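Long-range contacts in bitiscetin (Bitis arietans, PDB 1JWI), which binds von Willebrand factor and induces its interaction, through the A1 domain, with platelet GPIbalpha, so that platelets aggregate: residues V63-I68 against T113-G118; F19-T24 against N121-K126; S74-C79 against V90-D95. All blocks are in the same frame, centred on the assembly; numbering follows the deposited sequence.

Contact 1: residues V63-I68 against T113-G118; sequences VYDAWI and TDLPCG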
loop_
_atom_site.group_PDB
_atom_site.type_symbol
_atom_site.label_atom_id
_atom_site.label_comp_id
_atom_site.label_asym_id
_atom_site.label_seq_id
_atom_site.Cartn_x
_atom_site.Cartn_y
_atom_site.Cartn_z
ATOM N N VAL A 63 15.911 -0.414 15.244
ATOM C CA VAL A 63 14.813 -1.339 15.506
ATOM C C VAL A 63 13.442 -0.778 15.137
ATOM O O VAL A 63 12.479 -1.520 14.999
ATOM C CB VAL A 63 14.769 -1.744 16.985
ATOM C CG1 VAL A 63 16.040 -2.480 17.353
ATOM C CG2 VAL A 63 14.595 -0.509 17.853
ATOM N N TYR A 64 13.354 0.536 14.986
ATOM C CA TYR A 64 12.082 1.163 14.645
ATOM C C TYR A 64 12.187 1.979 13.373
ATOM O O TYR A 64 13.268 2.436 13.010
ATOM C CB TYR A 64 11.632 2.126 15.746
ATOM C CG TYR A 64 11.332 1.521 17.094
ATOM C CD1 TYR A 64 10.234 0.687 17.282
ATOM C CD2 TYR A 64 12.118 1.837 18.204
ATOM C CE1 TYR A 64 9.923 0.180 18.547
ATOM C CE2 TYR A 64 11.818 1.337 19.466
ATOM C CZ TYR A 64 10.718 0.512 19.631
ATOM O OH TYR A 64 10.415 0.020 20.881
ATOM N N ASP A 65 11.055 2.151 12.698
ATOM C CA ASP A 65 11.013 3.004 11.525
ATOM C C ASP A 65 10.764 4.371 12.171
ATOM O O ASP A 65 10.465 4.448 13.367
ATOM C CB ASP A 65 9.840 2.640 10.608
ATOM C CG ASP A 65 9.954 1.229 10.033
ATOM O OD1 ASP A 65 9.275 0.318 10.547
ATOM O OD2 ASP A 65 10.724 1.032 9.079
ATOM N N ALA A 66 10.888 5.446 11.406
ATOM C CA ALA A 66 10.648 6.775 11.961
ATOM C C ALA A 66 9.675 7.554 11.081
ATOM O O ALA A 66 9.886 7.683 9.876
ATOM C CB ALA A 66 11.964 7.530 12.098
ATOM N N TRP A 67 8.598 8.051 11.683
ATOM C CA TRP A 67 7.582 8.821 10.967
ATOM C C TRP A 67 8.076 10.114 10.329
ATOM O O TRP A 67 8.847 10.864 10.940
ATOM C CB TRP A 67 6.438 9.226 11.914
ATOM C CG TRP A 67 5.567 8.116 12.411
ATOM C CD1 TRP A 67 5.191 7.889 13.705
ATOM C CD2 TRP A 67 4.901 7.126 11.620
ATOM N NE1 TRP A 67 4.330 6.820 13.768
ATOM C CE2 TRP A 67 4.133 6.334 12.502
ATOM C CE3 TRP A 67 4.874 6.835 10.250
ATOM C CZ2 TRP A 67 3.347 5.265 12.059
ATOM C CZ3 TRP A 67 4.090 5.769 9.810
ATOM C CH2 TRP A 67 3.339 5.000 10.711
ATOM N N ILE A 68 7.626 10.363 9.101
ATOM C CA ILE A 68 7.906 11.617 8.408
ATOM C C ILE A 68 6.511 12.122 8.011
ATOM O O ILE A 68 5.532 11.378 8.133
ATOM C CB ILE A 68 8.817 11.471 7.152
ATOM C CG1 ILE A 68 8.284 10.409 6.197
ATOM C CG2 ILE A 68 10.250 11.182 7.591
ATOM C CD1 ILE A 68 9.096 10.348 4.897
ATOM N N THR A 113 8.993 4.048 3.354
ATOM C CA THR A 113 8.131 2.871 3.289
ATOM C C THR A 113 6.732 3.168 3.840
ATOM O O THR A 113 6.576 4.005 4.730
ATOM C CB THR A 113 8.770 1.691 4.080
ATOM O OG1 THR A 113 8.019 0.489 3.856
ATOM C CG2 THR A 113 8.807 1.998 5.565
ATOM N N ASP A 114 5.721 2.490 3.298
ATOM C CA ASP A 114 4.339 2.671 3.742
ATOM C C ASP A 114 4.084 1.800 4.964
ATOM O O ASP A 114 4.416 0.619 4.968
ATOM C CB ASP A 114 3.358 2.301 2.625
ATOM C CG ASP A 114 3.554 0.889 2.125
ATOM O OD1 ASP A 114 2.585 0.098 2.182
ATOM O OD2 ASP A 114 4.674 0.569 1.682
ATOM N N LEU A 115 3.475 2.387 5.990
ATOM C CA LEU A 115 3.210 1.686 7.244
ATOM C C LEU A 115 1.817 1.954 7.800
ATOM O O LEU A 115 1.147 2.900 7.393
ATOM C CB LEU A 115 4.232 2.131 8.295
ATOM C CG LEU A 115 5.714 1.942 7.969
ATOM C CD1 LEU A 115 6.570 2.833 8.866
ATOM C CD2 LEU A 115 6.067 0.477 8.152
ATOM N N PRO A 116 1.364 1.117 8.750
ATOM C CA PRO A 116 0.041 1.308 9.353
ATOM C C PRO A 116 0.114 2.604 10.155
ATOM O O PRO A 116 0.984 2.753 11.006
ATOM C CB PRO A 116 -0.110 0.087 10.265
ATOM C CG PRO A 116 0.768 -0.947 9.610
ATOM C CD PRO A 116 1.978 -0.135 9.223
ATOM N N CYS A 117 -0.788 3.537 9.882
ATOM C CA CYS A 117 -0.790 4.817 10.577
ATOM C C CYS A 117 -0.946 4.681 12.091
ATOM O O CYS A 117 -0.550 5.574 12.839
ATOM C CB CYS A 117 -1.914 5.698 10.047
ATOM S SG CYS A 117 -1.756 6.239 8.315
ATOM N N GLY A 118 -1.519 3.568 12.540
ATOM C CA GLY A 118 -1.721 3.360 13.964
ATOM C C GLY A 118 -0.550 2.742 14.709
ATOM O O GLY A 118 -0.627 2.513 15.919
#

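Contact 2: residues F19-T24 against N121-K126; sequences FKKVGT and NPFICK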
loop_
_atom_site.group_PDB
_atom_site.type_symbol
_atom_site.label_atom_id
_atom_site.label_comp_id
_atom_site.label_asym_id
_atom_site.label_seq_id
_atom_site.Cartn_x
_atom_site.Cartn_y
_atom_site.Cartn_z
ATOM N N PHE A 19 12.366 12.626 17.868
ATOM C CA PHE A 19 11.803 12.299 19.177
ATOM C C PHE A 19 11.747 10.790 19.379
ATOM O O PHE A 19 11.241 10.054 18.525
ATOM C CB PHE A 19 10.407 12.909 19.309
ATOM C CG PHE A 19 10.418 14.403 19.475
ATOM C CD1 PHE A 19 10.527 14.973 20.738
ATOM C CD2 PHE A 19 10.343 15.240 18.366
ATOM C CE1 PHE A 19 10.564 16.357 20.894
ATOM C CE2 PHE A 19 10.381 16.627 18.514
ATOM C CZ PHE A 19 10.490 17.184 19.781
ATOM N N LYS A 20 12.274 10.333 20.513
ATOM C CA LYS A 20 12.299 8.912 20.819
ATOM C C LYS A 20 10.990 8.388 21.398
ATOM O O LYS A 20 10.735 7.186 21.356
ATOM C CB LYS A 20 13.464 8.594 21.763
ATOM C CG LYS A 20 14.819 8.596 21.064
ATOM C CD LYS A 20 15.892 7.913 21.899
ATOM C CE LYS A 20 16.371 8.806 23.030
ATOM N NZ LYS A 20 16.955 10.074 22.506
ATOM N N LYS A 21 10.166 9.286 21.933
ATOM C CA LYS A 21 8.871 8.901 22.488
ATOM C C LYS A 21 8.017 8.430 21.314
ATOM O O LYS A 21 7.713 9.213 20.416
ATOM C CB LYS A 21 8.204 10.104 23.161
ATOM C CG LYS A 21 8.144 11.346 22.273
ATOM C CD LYS A 21 7.218 12.424 22.827
ATOM C CE LYS A 21 5.759 11.997 22.748
ATOM N NZ LYS A 21 4.838 13.041 23.289
ATOM N N VAL A 22 7.636 7.157 21.313
ATOM C CA VAL A 22 6.850 6.605 20.210
ATOM C C VAL A 22 5.391 7.041 20.206
ATOM O O VAL A 22 4.770 7.188 21.253
ATOM C CB VAL A 22 6.900 5.063 20.203
ATOM C CG1 VAL A 22 8.341 4.591 20.073
ATOM C CG2 VAL A 22 6.264 4.515 21.478
ATOM N N GLY A 23 4.848 7.241 19.009
ATOM C CA GLY A 23 3.459 7.650 18.892
ATOM C C GLY A 23 2.909 7.297 17.529
ATOM O O GLY A 23 3.675 6.988 16.613
ATOM N N THR A 24 1.589 7.331 17.387
ATOM C CA THR A 24 0.975 7.028 16.106
ATOM C C THR A 24 1.288 8.215 15.205
ATOM O O THR A 24 1.637 9.287 15.694
ATOM C CB THR A 24 -0.558 6.859 16.229
ATOM O OG1 THR A 24 -1.160 8.118 16.550
ATOM C CG2 THR A 24 -0.892 5.851 17.319
ATOM N N ASN A 121 5.809 4.652 16.487
ATOM C CA ASN A 121 7.211 4.786 16.105
ATOM C C ASN A 121 7.772 6.128 16.523
ATOM O O ASN A 121 7.023 7.064 16.809
ATOM C CB ASN A 121 7.369 4.706 14.582
ATOM C CG ASN A 121 7.019 3.353 14.020
ATOM O OD1 ASN A 121 7.565 2.336 14.441
ATOM N ND2 ASN A 121 6.111 3.332 13.045
ATOM N N PRO A 122 9.106 6.237 16.583
ATOM C CA PRO A 122 9.662 7.535 16.957
ATOM C C PRO A 122 9.377 8.416 15.739
ATOM O O PRO A 122 8.930 7.916 14.696
ATOM C CB PRO A 122 11.153 7.234 17.151
ATOM C CG PRO A 122 11.397 6.070 16.255
ATOM C CD PRO A 122 10.165 5.220 16.476
ATOM N N PHE A 123 9.625 9.713 15.848
ATOM C CA PHE A 123 9.337 10.597 14.729
ATOM C C PHE A 123 10.256 11.801 14.659
ATOM O O PHE A 123 11.037 12.063 15.574
ATOM C CB PHE A 123 7.882 11.064 14.786
ATOM C CG PHE A 123 7.499 11.697 16.089
ATOM C CD1 PHE A 123 7.208 10.913 17.200
ATOM C CD2 PHE A 123 7.434 13.080 16.207
ATOM C CE1 PHE A 123 6.853 11.500 18.413
ATOM C CE2 PHE A 123 7.078 13.678 17.417
ATOM C CZ PHE A 123 6.788 12.882 18.524
ATOM N N ILE A 124 10.147 12.530 13.560
ATOM C CA ILE A 124 10.991 13.686 13.336
ATOM C C ILE A 124 10.192 14.932 12.992
ATOM O O ILE A 124 9.412 14.942 12.037
ATOM C CB ILE A 124 11.987 13.406 12.195
ATOM C CG1 ILE A 124 12.773 14.674 11.866
ATOM C CG2 ILE A 124 11.237 12.906 10.968
ATOM C CD1 ILE A 124 13.655 14.541 10.655
ATOM N N CYS A 125 10.405 15.979 13.786
ATOM C CA CYS A 125 9.738 17.257 13.585
ATOM C C CYS A 125 10.650 18.233 12.842
ATOM O O CYS A 125 11.881 18.122 12.881
ATOM C CB CYS A 125 9.336 17.868 14.927
ATOM S SG CYS A 125 8.138 16.899 15.892
ATOM N N LYS A 126 10.025 19.181 12.160
ATOM C CA LYS A 126 10.730 20.203 11.406
ATOM C C LYS A 126 9.956 21.512 11.566
ATOM O O LYS A 126 8.729 21.539 11.421
ATOM C CB LYS A 126 10.798 19.797 9.934
ATOM C CG LYS A 126 11.291 20.870 8.984
ATOM C CD LYS A 126 11.265 20.335 7.562
ATOM C CE LYS A 126 11.596 21.409 6.543
ATOM N NZ LYS A 126 11.450 20.888 5.151
#

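Contact 3: residues S74-C79 against V90-D95; sequences SKTQQC and VYENVD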
loop_
_atom_site.group_PDB
_atom_site.type_symbol
_atom_site.label_atom_id
_atom_site.label_comp_id
_atom_site.label_asym_id
_atom_site.label_seq_id
_atom_site.Cartn_x
_atom_site.Cartn_y
_atom_site.Cartn_z
ATOM N N SER A 74 -5.956 9.315 -0.090
ATOM C CA SER A 74 -7.139 8.733 -0.723
ATOM C C SER A 74 -8.121 8.268 0.354
ATOM O O SER A 74 -7.715 7.871 1.441
ATOM C CB SER A 74 -6.750 7.583 -1.668
ATOM O OG SER A 74 -5.844 6.677 -1.070
ATOM N N LYS A 75 -9.416 8.328 0.061
ATOM C CA LYS A 75 -10.411 7.937 1.058
ATOM C C LYS A 75 -10.620 6.431 1.139
ATOM O O LYS A 75 -11.161 5.933 2.124
ATOM C CB LYS A 75 -11.747 8.639 0.785
ATOM C CG LYS A 75 -12.394 8.268 -0.539
ATOM C CD LYS A 75 -13.778 8.911 -0.694
ATOM C CE LYS A 75 -14.833 8.252 0.198
ATOM N NZ LYS A 75 -14.538 8.350 1.662
ATOM N N THR A 76 -10.189 5.711 0.105
ATOM C CA THR A 76 -10.316 4.254 0.073
ATOM C C THR A 76 -9.240 3.600 0.953
ATOM O O THR A 76 -8.307 4.271 1.397
ATOM C CB THR A 76 -10.196 3.726 -1.380
ATOM O OG1 THR A 76 -9.186 4.461 -2.080
ATOM C CG2 THR A 76 -11.518 3.880 -2.113
ATOM N N GLN A 77 -9.378 2.305 1.219
ATOM C CA GLN A 77 -8.406 1.587 2.043
ATOM C C GLN A 77 -7.047 1.525 1.351
ATOM O O GLN A 77 -6.009 1.650 1.994
ATOM C CB GLN A 77 -8.919 0.177 2.356
ATOM C CG GLN A 77 -10.055 0.165 3.377
ATOM C CD GLN A 77 -10.701 -1.203 3.542
ATOM O OE1 GLN A 77 -10.054 -2.236 3.382
ATOM N NE2 GLN A 77 -11.987 -1.210 3.883
ATOM N N GLN A 78 -7.061 1.312 0.039
ATOM C CA GLN A 78 -5.831 1.288 -0.737
ATOM C C GLN A 78 -5.982 2.373 -1.803
ATOM O O GLN A 78 -7.048 2.984 -1.926
ATOM C CB GLN A 78 -5.557 -0.106 -1.339
ATOM C CG GLN A 78 -6.721 -0.780 -2.048
ATOM C CD GLN A 78 -7.021 -0.171 -3.399
ATOM O OE1 GLN A 78 -8.148 0.262 -3.657
ATOM N NE2 GLN A 78 -6.020 -0.144 -4.278
ATOM N N CYS A 79 -4.932 2.611 -2.573
ATOM C CA CYS A 79 -4.947 3.691 -3.546
ATOM C C CYS A 79 -5.647 3.564 -4.905
ATOM O O CYS A 79 -6.041 4.573 -5.491
ATOM C CB CYS A 79 -3.505 4.146 -3.736
ATOM S SG CYS A 79 -3.173 5.092 -5.235
ATOM N N VAL A 90 -15.464 0.128 -4.603
ATOM C CA VAL A 90 -16.387 0.621 -3.586
ATOM C C VAL A 90 -16.203 -0.267 -2.365
ATOM O O VAL A 90 -15.846 0.211 -1.287
ATOM C CB VAL A 90 -17.855 0.555 -4.063
ATOM C CG1 VAL A 90 -18.780 1.040 -2.945
ATOM C CG2 VAL A 90 -18.035 1.417 -5.307
ATOM N N TYR A 91 -16.437 -1.562 -2.541
ATOM C CA TYR A 91 -16.244 -2.521 -1.452
ATOM C C TYR A 91 -14.743 -2.803 -1.355
ATOM O O TYR A 91 -14.080 -2.976 -2.376
ATOM C CB TYR A 91 -16.997 -3.827 -1.746
ATOM C CG TYR A 91 -16.700 -4.928 -0.749
ATOM C CD1 TYR A 91 -17.193 -4.866 0.553
ATOM C CD2 TYR A 91 -15.872 -5.996 -1.090
ATOM C CE1 TYR A 91 -16.857 -5.838 1.502
ATOM C CE2 TYR A 91 -15.529 -6.972 -0.154
ATOM C CZ TYR A 91 -16.022 -6.888 1.139
ATOM O OH TYR A 91 -15.659 -7.837 2.081
ATOM N N GLU A 92 -14.214 -2.837 -0.136
ATOM C CA GLU A 92 -12.788 -3.112 0.102
ATOM C C GLU A 92 -12.619 -3.960 1.359
ATOM O O GLU A 92 -13.366 -3.801 2.322
ATOM C CB GLU A 92 -11.992 -1.814 0.293
ATOM C CG GLU A 92 -11.757 -1.006 -0.973
ATOM C CD GLU A 92 -10.859 0.185 -0.721
ATOM O OE1 GLU A 92 -11.293 1.112 -0.003
ATOM O OE2 GLU A 92 -9.714 0.185 -1.232
ATOM N N ASN A 93 -11.626 -4.843 1.353
ATOM C CA ASN A 93 -11.380 -5.706 2.503
ATOM C C ASN A 93 -9.874 -5.848 2.717
ATOM O O ASN A 93 -9.362 -6.954 2.874
ATOM C CB ASN A 93 -12.008 -7.086 2.257
ATOM C CG ASN A 93 -12.264 -7.862 3.540
ATOM O OD1 ASN A 93 -12.540 -9.064 3.500
ATOM N ND2 ASN A 93 -12.195 -7.179 4.677
ATOM N N VAL A 94 -9.158 -4.724 2.702
ATOM C CA VAL A 94 -7.709 -4.740 2.905
ATOM C C VAL A 94 -7.411 -5.149 4.355
ATOM O O VAL A 94 -7.980 -4.584 5.295
ATOM C CB VAL A 94 -7.086 -3.346 2.610
ATOM C CG1 VAL A 94 -5.611 -3.341 2.991
ATOM C CG2 VAL A 94 -7.219 -3.016 1.116
ATOM N N ASP A 95 -6.529 -6.134 4.519
ATOM C CA ASP A 95 -6.168 -6.655 5.841
ATOM C C ASP A 95 -5.688 -5.548 6.778
ATOM O O ASP A 95 -6.270 -5.327 7.839
ATOM C CB ASP A 95 -5.079 -7.720 5.711
ATOM C CG ASP A 95 -4.835 -8.472 7.008
ATOM O OD1 ASP A 95 -3.715 -9.003 7.182
ATOM O OD2 ASP A 95 -5.763 -8.547 7.848
HETATM O O HOH W 1 -13.408 1.153 2.471
#

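Contact 1: residues V63-I68 against T113-G118
Trp67 and Leu115 make the apolar side-chain pair of this contact. The six-membered side of the indole reaches Leu115, whose CB sits 3.9 Å from both Trp67 CH2 and Trp67 CZ3 and so straddles these two ring atoms. Leu115 carries its CD1 methyl on to Asp65, 3.7 Å from Asp65 CB. Asp65 thus presents its methylene to the leucine, while its carboxylate OD2 lies 4.1 Å from Thr113 CG2 and takes its hydrogen bond from the backbone N of Val105.

Polar atoms also meet the ring. Pro116 O lies in the indole plane at its edge, 3.3 Å from Trp67 CH2, and Cys117 O is a longer contact, 4.0 Å from Trp67 CZ2. The other side of the indole is held by its own hydrogen bond, from NE1 to Gly23 O.

No hydrogen bond joins the two segments. Strands 66-72 and 112-115 are the outer strands of a three-stranded antiparallel sheet, each bonded to strand 100-103 between them, so they meet through side chains, and through the backbone carbonyls that follow Leu115. The chemistry is therefore van der Waals contact plus one carbonyl oxygen, Pro116 O, at an aromatic edge, whose C-H groups are slightly positive and probably suit it electrostatically.

Contact 2: residues F19-T24 against N121-K126
Phe19 and Phe123 form the tight part of this contact, on one face of the hydrogen-bonded antiparallel pair they themselves form. Phe19 N donates to Phe123 O over 2.7 Å, nearly in line with the carbonyl (C=O...N 170°), and Phe123 N returns a bond to Phe19 O. The two rings are nearly parallel, their planes 20° apart, but slid so far that they barely overlap, with centroids 5.3 Å apart. What lies over the Phe123 face is Phe19 CB, a CH-pi contact 3.9 Å from the ring centroid and offset toward the rim. Phe123 takes the position in which CG lies between the backbone N and the carbonyl carbon (chi1 54°), and its ring edge meets Lys21 O, 3.2 Å from CE1. Beyond, Cys125 SG approaches the Phe19 ring obliquely, 3.5 Å from CE2; this sulfur is disulfide-bonded to Cys32 of helix 25-34, which also packs on Phe123.

In this C-type lectin-like domain, the pairing brings an N-terminal strand against the last strand, so the two ends of the domain lie together. A second hydrogen-bonded pair follows after a beta bulge that shifts the register by two residues and spans the corner at Lys21: Gly23 N donates to Asn121 O (3.1 Å) and Asn121 N to Gly23 O, each donor well above the carbonyl plane.

The outer side is looser. Exposed Val22 lays CG1 4.1 Å from Pro122 CD, while Val22 CA makes a CA-H...O contact, 3.4 Å, with Asn121 O. Lys20 and Lys21 are exposed too, and Lys21 reaches Phe123 CE1 with its CG methylene.

Contact 3: residues S74-C79 against V90-D95
The long loop between strands 66-72 and 100-103, which in snaclecs extends from the lectin-like body to the partner subunit, is closed by the Glu92 carboxylate. Its two oxygens accept from successive backbone amides, each on the syn side and somewhat out of the carboxylate plane: Gln77 N to Glu92 OE1 at 2.6 Å, nearly straight at 169°, and Gln78 N to Glu92 OE2 at 3.2 Å. Thr76 OG1 donates to Gln78 O, a bond within 74-79 itself.

The Gln77 side chain runs past Glu92 in the opposite direction, its amide plane stacked 29° from the carboxylate plane. With CD anti (chi2 172°) the chain is extended, and Gln77 OE1 accepts from Val94 N at 2.7 Å, while NE2 makes a weak bond to Glu92 O. A water donates to Glu92 OE1 and weakly accepts from Gln77 NE2. Two backbone amides and a water thus donate to the carboxylate, probably steadying its charge.

The centre of the contact lies about 20 Å from that of the chain. Lys99 NZ, just before strand 100-103, hydrogen-bonds to Ser74 O and Thr76 O, while Cys79 is disulfide-bonded to the other chain, which also bonds the backbone of Asn93 and Asp95.

Following the chain from the N terminus, residues 19-24 come first and are met only near the C-terminal end by 121-126, so contact 2 closes the widest loop. Contact 1 lies inside it, joining 63-68 to 113-118, and contact 3 is nested within contact 1; none cross. Contacts 1 and 2 touch: Trp67 N lies 3.0 Å from Pro122 O, a probable hydrogen bond that links the three-stranded sheet to the sheet holding the chain ends. Contact 3 stands apart, its centre about 27 Å from that of contact 2 and on the opposite side of the chain's centre, where the long loop meets the partner chain.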